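Class II aldolase/adducin domain protein (Pseudomonas syringae pv. phaseolicola 1448A, PDB 3OCR) belongs to the class II aldolase/adducin family and is probably a lyase of aldolase type. Local coordinates at the interface of chains A and B. Residues are numbered along the deposited sequence; one frame, centred on the assembly and turned at random. Chains: chain A/B, Class II aldolase/adducin domain protein.

The interface of chains A and B. Residues chain A 53-54, 75, 77; chain B 207, 256, 259-260.
A:His53, in a loop with a positive phi of 54° and a strongly negative psi, a combination uncommon for residues other than glycine, faces B:His256, B:Ala259 and B:Leu260 on helix 251-265 of chain B, while B:His207 comes from helix 199-219. The A:His53 ring is carried across the interface with CG anti to its main-chain nitrogen (chi1 -164°), and its imidazole NE2 donates to the backbone carbonyl O of B:His256 at 3.0 Å. The bond is nearly straight, 163° at the hydrogen; the acceptor lies close to the imidazole plane and offers a lone pair in the carbonyl plane. The same residue, B:His256, also meets A:His53 through its ring: A:His53 CD2 sits over one face, toward the rim, 3.4 Å from B:His256 CE1. B:His207 approaches the A:His53 ring from the face opposite A:Ile54, pointing its CE1 edge at that face with the two planes steeply inclined, edge to face; CE1 is 3.8 Å from A:His53 CG. Within chain B, a hydrogen bond of 2.9 Å between B:His207 ND1 and B:His256 NE2 couples the two rings, which probably restrains the rotation of both beside A:His53. B:Leu260 brings its CG to 3.6 Å from A:His53 CE1, the two side chains crossing at about a right angle. Alongside, B:Ala259 presents its methyl to A:Ile54 CG2 and the A:His53 ring carbon CE1, with A:Leu77 more loosely beside it. This patch is one part of a contact between two copies of the protein within the deposited tetramer, which may or may not be the biological assembly. At its apolar border, A:Ile54 CG2 rests 3.8 Å from B:Ala259 CB.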
loop_
_atom_site.group_PDB
_atom_site.type_symbol
_atom_site.label_atom_id
_atom_site.label_comp_id
_atom_site.label_asym_id
_atom_site.label_seq_id
_atom_site.Cartn_x
_atom_site.Cartn_y
_atom_site.Cartn_z
ATOM N N HIS A 53 -10.652 13.135 -0.584
ATOM C CA HIS A 53 -10.942 14.041 -1.696
ATOM C C HIS A 53 -11.216 15.439 -1.143
ATOM O O HIS A 53 -10.382 15.994 -0.439
ATOM C CB HIS A 53 -12.107 13.512 -2.552
ATOM C CG HIS A 53 -12.218 14.163 -3.901
ATOM N ND1 HIS A 53 -11.138 14.316 -4.751
ATOM C CD2 HIS A 53 -13.284 14.691 -4.551
ATOM C CE1 HIS A 53 -11.535 14.925 -5.855
ATOM N NE2 HIS A 53 -12.834 15.157 -5.764
ATOM N N ILE A 54 -12.391 15.992 -1.416
ATOM C CA ILE A 54 -12.687 17.352 -0.975
ATOM C C ILE A 54 -13.468 17.430 0.332
ATOM O O ILE A 54 -13.945 18.506 0.700
ATOM C CB ILE A 54 -13.422 18.171 -2.063
ATOM C CG1 ILE A 54 -14.620 17.397 -2.606
ATOM C CG2 ILE A 54 -12.456 18.555 -3.177
ATOM C CD1 ILE A 54 -15.659 18.257 -3.288
ATOM N N GLY A 75 -14.473 22.985 -1.911
ATOM C CA GLY A 75 -14.106 22.328 -3.172
ATOM C C GLY A 75 -12.627 22.271 -3.529
ATOM O O GLY A 75 -12.266 21.642 -4.514
ATOM N N LEU A 77 -8.818 20.879 -2.893
ATOM C CA LEU A 77 -8.101 19.750 -2.312
ATOM C C LEU A 77 -7.079 20.219 -1.260
ATOM O O LEU A 77 -6.563 21.326 -1.347
ATOM C CB LEU A 77 -7.382 18.980 -3.420
ATOM C CG LEU A 77 -8.260 18.364 -4.506
ATOM C CD1 LEU A 77 -7.394 17.807 -5.625
ATOM C CD2 LEU A 77 -9.127 17.263 -3.874
ATOM N N HIS B 207 -15.911 6.426 -7.458
ATOM C CA HIS B 207 -14.981 6.939 -6.449
ATOM C C HIS B 207 -15.446 6.682 -5.020
ATOM O O HIS B 207 -14.656 6.222 -4.188
ATOM C CB HIS B 207 -14.727 8.432 -6.685
ATOM C CG HIS B 207 -13.568 8.998 -5.916
ATOM N ND1 HIS B 207 -13.248 10.338 -5.950
ATOM C CD2 HIS B 207 -12.639 8.416 -5.118
ATOM C CE1 HIS B 207 -12.181 10.561 -5.202
ATOM N NE2 HIS B 207 -11.790 9.410 -4.688
ATOM N N HIS B 256 -17.019 17.905 -7.208
ATOM C CA HIS B 256 -16.201 16.706 -7.058
ATOM C C HIS B 256 -15.391 16.465 -8.327
ATOM O O HIS B 256 -14.207 16.164 -8.264
ATOM C CB HIS B 256 -17.126 15.509 -6.786
ATOM C CG HIS B 256 -16.420 14.227 -6.490
ATOM N ND1 HIS B 256 -16.416 13.654 -5.235
ATOM C CD2 HIS B 256 -15.757 13.365 -7.297
ATOM C CE1 HIS B 256 -15.746 12.515 -5.275
ATOM N NE2 HIS B 256 -15.344 12.311 -6.516
ATOM N N ALA B 259 -12.449 19.098 -9.167
ATOM C CA ALA B 259 -11.250 18.868 -8.350
ATOM C C ALA B 259 -10.454 17.683 -8.895
ATOM O O ALA B 259 -9.238 17.752 -8.997
ATOM C CB ALA B 259 -11.605 18.651 -6.867
ATOM N N LEU B 260 -11.134 16.602 -9.248
ATOM C CA LEU B 260 -10.472 15.481 -9.932
ATOM C C LEU B 260 -9.712 15.967 -11.170
ATOM O O LEU B 260 -8.566 15.581 -11.380
ATOM C CB LEU B 260 -11.470 14.391 -10.310
ATOM C CG LEU B 260 -12.002 13.582 -9.117
ATOM C CD1 LEU B 260 -12.968 12.501 -9.579
ATOM C CD2 LEU B 260 -10.890 12.944 -8.279
#